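Long-range contact in alpha-L-rhamnosidase (Klebsiella oxytoca, PDB 4XHC), which hydrolyses terminal alpha-L-rhamnose residues from rhamnosides as a family 78 glycoside hydrolase, here with rhamnose bound in its pocket: residues His277-Asn287 with Val294-Ser305. Sequence-based numbering, arbitrary orientation.
With RAM (alpha-L-rhamnopyranose), chain C.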
loop_
_atom_site.group_PDB
_atom_site.type_symbol
_atom_site.label_atom_id
_atom_site.label_comp_id
_atom_site.label_asym_id
_atom_site.label_seq_id
_atom_site.Cartn_x
_atom_site.Cartn_y
_atom_site.Cartn_z
ATOM N N HIS A 277 31.180 -6.426 15.688
ATOM C CA HIS A 277 30.731 -7.603 14.967
ATOM C C HIS A 277 31.542 -7.739 13.693
ATOM O O HIS A 277 31.335 -7.000 12.731
ATOM C CB HIS A 277 29.232 -7.504 14.671
ATOM C CG HIS A 277 28.614 -8.790 14.210
ATOM N ND1 HIS A 277 27.448 -8.830 13.481
ATOM C CD2 HIS A 277 29.001 -10.076 14.367
ATOM C CE1 HIS A 277 27.140 -10.082 13.208
ATOM N NE2 HIS A 277 28.067 -10.860 13.734
ATOM N N THR A 278 32.480 -8.681 13.718
ATOM C CA THR A 278 33.469 -8.847 12.657
ATOM C C THR A 278 33.416 -10.236 12.053
ATOM O O THR A 278 32.669 -11.105 12.525
ATOM C CB THR A 278 34.905 -8.653 13.199
ATOM O OG1 THR A 278 35.273 -9.759 14.039
ATOM C CG2 THR A 278 35.010 -7.359 13.997
ATOM N N ARG A 279 34.208 -10.438 11.001
ATOM C CA ARG A 279 34.433 -11.772 10.469
ATOM C C ARG A 279 35.246 -12.503 11.524
ATOM O O ARG A 279 35.901 -11.860 12.336
ATOM C CB ARG A 279 35.167 -11.710 9.132
ATOM C CG ARG A 279 35.035 -12.985 8.308
ATOM C CD ARG A 279 35.442 -12.778 6.859
ATOM N NE ARG A 279 36.874 -12.537 6.746
ATOM C CZ ARG A 279 37.506 -12.210 5.623
ATOM N NH1 ARG A 279 36.848 -12.072 4.480
ATOM N NH2 ARG A 279 38.811 -12.012 5.655
ATOM N N GLU A 280 35.202 -13.829 11.531
ATOM C CA GLU A 280 35.804 -14.593 12.627
ATOM C C GLU A 280 37.320 -14.423 12.684
ATOM O O GLU A 280 37.899 -14.473 13.759
ATOM C CB GLU A 280 35.391 -16.076 12.568
ATOM C CG GLU A 280 36.517 -17.098 12.414
ATOM C CD GLU A 280 36.018 -18.538 12.396
ATOM O OE1 GLU A 280 35.360 -18.958 13.377
ATOM O OE2 GLU A 280 36.288 -19.253 11.394
ATOM N N ASP A 281 37.957 -14.211 11.533
ATOM C CA ASP A 281 39.394 -13.914 11.492
ATOM C C ASP A 281 39.735 -12.470 11.895
ATOM O O ASP A 281 40.897 -12.077 11.835
ATOM C CB ASP A 281 39.978 -14.229 10.106
ATOM C CG ASP A 281 39.551 -13.232 9.035
ATOM O OD1 ASP A 281 38.603 -12.443 9.257
ATOM O OD2 ASP A 281 40.172 -13.234 7.956
ATOM N N GLY A 282 38.730 -11.683 12.277
ATOM C CA GLY A 282 38.942 -10.329 12.791
ATOM C C GLY A 282 38.728 -9.180 11.811
ATOM O O GLY A 282 38.783 -8.027 12.219
ATOM N N MET A 283 38.488 -9.469 10.532
ATOM C CA MET A 283 38.256 -8.398 9.544
ATOM C C MET A 283 36.897 -7.708 9.706
ATOM O O MET A 283 35.863 -8.364 9.822
ATOM C CB MET A 283 38.372 -8.920 8.101
ATOM C CG MET A 283 38.510 -7.807 7.063
ATOM S SD MET A 283 38.690 -8.468 5.404
ATOM C CE MET A 283 38.678 -6.987 4.384
ATOM N N VAL A 284 36.913 -6.382 9.679
ATOM C CA VAL A 284 35.691 -5.605 9.785
ATOM C C VAL A 284 34.950 -5.599 8.448
ATOM O O VAL A 284 35.566 -5.686 7.385
ATOM C CB VAL A 284 35.950 -4.147 10.241
ATOM C CG1 VAL A 284 36.683 -4.114 11.568
ATOM C CG2 VAL A 284 36.713 -3.366 9.183
ATOM N N SER A 285 33.625 -5.530 8.520
ATOM C CA SER A 285 32.791 -5.505 7.333
ATOM C C SER A 285 32.821 -4.146 6.661
ATOM O O SER A 285 33.254 -3.154 7.247
ATOM C CB SER A 285 31.358 -5.890 7.696
ATOM O OG SER A 285 31.355 -7.169 8.302
ATOM N N ALA A 286 32.358 -4.112 5.420
ATOM C CA ALA A 286 32.294 -2.873 4.670
ATOM C C ALA A 286 31.168 -1.987 5.197
ATOM O O ALA A 286 31.278 -0.756 5.159
ATOM C CB ALA A 286 32.092 -3.160 3.195
ATOM N N ASN A 287 30.097 -2.620 5.684
ATOM C CA ASN A 287 28.935 -1.907 6.225
ATOM C C ASN A 287 28.209 -2.684 7.327
ATOM O O ASN A 287 28.344 -3.911 7.431
ATOM C CB ASN A 287 27.954 -1.591 5.101
ATOM C CG ASN A 287 27.420 -2.838 4.438
ATOM O OD1 ASN A 287 26.386 -3.346 4.819
ATOM N ND2 ASN A 287 28.135 -3.343 3.452
ATOM N N VAL A 294 22.038 -5.321 15.665
ATOM C CA VAL A 294 23.296 -5.050 14.983
ATOM C C VAL A 294 23.753 -6.299 14.228
ATOM O O VAL A 294 24.078 -7.314 14.845
ATOM C CB VAL A 294 24.393 -4.604 15.971
ATOM C CG1 VAL A 294 25.721 -4.415 15.245
ATOM C CG2 VAL A 294 23.981 -3.322 16.678
ATOM N N ILE A 295 23.744 -6.228 12.895
ATOM C CA ILE A 295 24.307 -7.284 12.056
ATOM C C ILE A 295 25.264 -6.648 11.065
ATOM O O ILE A 295 24.894 -5.725 10.343
ATOM C CB ILE A 295 23.250 -8.081 11.251
ATOM C CG1 ILE A 295 22.088 -8.548 12.138
ATOM C CG2 ILE A 295 23.890 -9.293 10.579
ATOM C CD1 ILE A 295 20.766 -7.862 11.842
ATOM N N ALA A 296 26.480 -7.172 11.004
ATOM C CA ALA A 296 27.493 -6.680 10.099
ATOM C C ALA A 296 27.358 -7.467 8.810
ATOM O O ALA A 296 27.062 -8.668 8.820
ATOM C CB ALA A 296 28.872 -6.871 10.700
ATOM N N ASP A 297 27.562 -6.790 7.694
ATOM C CA ASP A 297 27.292 -7.396 6.405
ATOM C C ASP A 297 28.336 -8.455 6.106
ATOM O O ASP A 297 29.417 -8.444 6.692
ATOM C CB ASP A 297 27.269 -6.315 5.319
ATOM C CG ASP A 297 26.551 -6.761 4.043
ATOM O OD1 ASP A 297 25.681 -7.662 4.092
ATOM O OD2 ASP A 297 26.873 -6.195 2.979
ATOM N N ASP A 298 28.006 -9.373 5.201
ATOM C CA ASP A 298 28.979 -10.334 4.676
ATOM C C ASP A 298 29.706 -9.805 3.417
ATOM O O ASP A 298 30.031 -10.569 2.520
ATOM C CB ASP A 298 28.311 -11.687 4.405
ATOM C CG ASP A 298 27.212 -11.610 3.355
ATOM O OD1 ASP A 298 27.062 -10.570 2.677
ATOM O OD2 ASP A 298 26.494 -12.614 3.200
ATOM N N THR A 299 29.967 -8.501 3.372
ATOM C CA THR A 299 30.672 -7.861 2.261
ATOM C C THR A 299 31.957 -7.293 2.816
ATOM O O THR A 299 31.927 -6.534 3.781
ATOM C CB THR A 299 29.837 -6.707 1.670
ATOM O OG1 THR A 299 28.636 -7.234 1.107
ATOM C CG2 THR A 299 30.604 -5.952 0.592
ATOM N N PHE A 300 33.087 -7.667 2.227
ATOM C CA PHE A 300 34.387 -7.283 2.774
ATOM C C PHE A 300 35.232 -6.634 1.703
ATOM O O PHE A 300 35.441 -7.218 0.658
ATOM C CB PHE A 300 35.077 -8.504 3.377
ATOM C CG PHE A 300 34.297 -9.116 4.500
ATOM C CD1 PHE A 300 34.385 -8.590 5.788
ATOM C CD2 PHE A 300 33.436 -10.183 4.267
ATOM C CE1 PHE A 300 33.648 -9.134 6.826
ATOM C CE2 PHE A 300 32.701 -10.734 5.304
ATOM C CZ PHE A 300 32.800 -10.206 6.583
ATOM N N LEU A 301 35.709 -5.423 1.995
ATOM C CA LEU A 301 36.500 -4.628 1.067
ATOM C C LEU A 301 37.876 -4.262 1.647
ATOM O O LEU A 301 37.997 -3.769 2.764
ATOM C CB LEU A 301 35.730 -3.366 0.685
ATOM C CG LEU A 301 34.499 -3.576 -0.213
ATOM C CD1 LEU A 301 33.605 -2.349 -0.204
ATOM C CD2 LEU A 301 34.888 -3.926 -1.648
ATOM N N PHE A 302 38.918 -4.516 0.869
ATOM C CA PHE A 302 40.296 -4.244 1.266
ATOM C C PHE A 302 40.463 -2.823 1.795
ATOM O O PHE A 302 41.041 -2.627 2.864
ATOM C CB PHE A 302 41.195 -4.481 0.061
ATOM C CG PHE A 302 42.673 -4.313 0.327
ATOM C CD1 PHE A 302 43.428 -5.354 0.861
ATOM C CD2 PHE A 302 43.323 -3.140 -0.039
ATOM C CE1 PHE A 302 44.792 -5.217 1.055
ATOM C CE2 PHE A 302 44.681 -2.994 0.166
ATOM C CZ PHE A 302 45.418 -4.034 0.712
ATOM N N ASP A 303 39.940 -1.841 1.060
ATOM C CA ASP A 303 40.157 -0.431 1.406
ATOM C C ASP A 303 39.331 0.020 2.603
ATOM O O ASP A 303 39.854 0.674 3.509
ATOM C CB ASP A 303 39.974 0.527 0.198
ATOM C CG ASP A 303 38.621 0.392 -0.510
ATOM O OD1 ASP A 303 37.975 -0.681 -0.444
ATOM O OD2 ASP A 303 38.230 1.362 -1.201
ATOM N N TYR A 304 38.054 -0.350 2.621
ATOM C CA TYR A 304 37.167 0.003 3.730
ATOM C C TYR A 304 37.626 -0.591 5.063
ATOM O O TYR A 304 37.496 0.051 6.107
ATOM C CB TYR A 304 35.728 -0.427 3.422
ATOM C CG TYR A 304 34.979 0.512 2.501
ATOM C CD1 TYR A 304 35.657 1.324 1.597
ATOM C CD2 TYR A 304 33.595 0.566 2.514
ATOM C CE1 TYR A 304 34.980 2.180 0.762
ATOM C CE2 TYR A 304 32.915 1.414 1.664
ATOM C CZ TYR A 304 33.616 2.213 0.793
ATOM O OH TYR A 304 32.966 3.073 -0.055
ATOM N N SER A 305 38.170 -1.802 5.028
ATOM C CA SER A 305 38.756 -2.402 6.227
ATOM C C SER A 305 39.916 -1.555 6.752
ATOM O O SER A 305 39.942 -1.189 7.918
ATOM C CB SER A 305 39.229 -3.836 5.952
ATOM O OG SER A 305 40.201 -4.231 6.900
HETATM C C1 RAM C . 27.426 1.876 -2.666
HETATM C C2 RAM C . 27.210 3.248 -2.056
HETATM C C3 RAM C . 28.071 3.427 -0.820
HETATM C C4 RAM C . 29.454 2.856 -1.087
HETATM C C5 RAM C . 29.337 1.348 -1.236
HETATM C C6 RAM C . 30.355 0.761 -2.181
HETATM O O1 RAM C . 26.204 1.383 -3.052
HETATM O O2 RAM C . 27.608 4.191 -3.037
HETATM O O3 RAM C . 28.178 4.809 -0.473
HETATM O O4 RAM C . 30.325 3.144 -0.009
HETATM O O5 RAM C . 28.025 0.994 -1.724
HETATM O O HOH W 1 35.493 -4.400 4.845
#
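In the six-hairpin glycosidase domain, the link between helices 264-276 and 302-319 folds back on itself, and Arg-279 and Phe-300 meet across the fold. Arg-279 CD lies over one face of the Phe-300 ring, 3.9 Å from the ring centroid, a CH-pi contact. Arg-279 CZ sits over the same face of Phe-300, 4.7 Å from the ring centroid, as a cation-pi pair, with the guanidinium and ring planes 47° apart. Arg-279 grips the Asp-281 carboxylate side-on: NE donates to OD1, and NH2 forms a 2.9 Å salt bridge to OD2. Asp-281 OD1 also accepts from Met-283 N, an Asx turn that overlaps the end of the type I turn Arg-279 to Gly-282. The Met-283 sulfur lies obliquely beside Phe-300, and the extended side chain carries CE to Ser-305 CB.

Backbone bonds tie the middle of the fold together. Ala-286 N donates to Thr-299 O, and Asp-297 N to Asn-287 O. Ser-285 OG donates to Asp-297 O at 2.8 Å, in the carbonyl plane. His-277 CG is anti to the backbone N (chi1 -167°), which lets His-277 ND1 accept a hydrogen bond from Ala-296 N at 3.1 Å, with the donor tilted from the ring plane. Asn-287 ND2 and Thr-299 OG1 reach Asp-297 OD2 from opposite faces of its plane, while Asn-287 OD1 is bonded to Arg-244. A water bridges Val-284 O and Leu-301 N.

Ala-286 CB packs on Leu-301 CD1 and on Tyr-304 CD2. The Tyr-304 hydroxyl donates to rhamnose O4 at 2.6 Å, so the contact reaches the sugar pocket. Asp-298 forms a salt bridge with Lys-186 of the second subunit. Strand 33-35 pairs with strand 277-279, and helix 322-340 packs on Met-283 and Val-284. Strand 287-289 lies between strands 245-246 and 295-296.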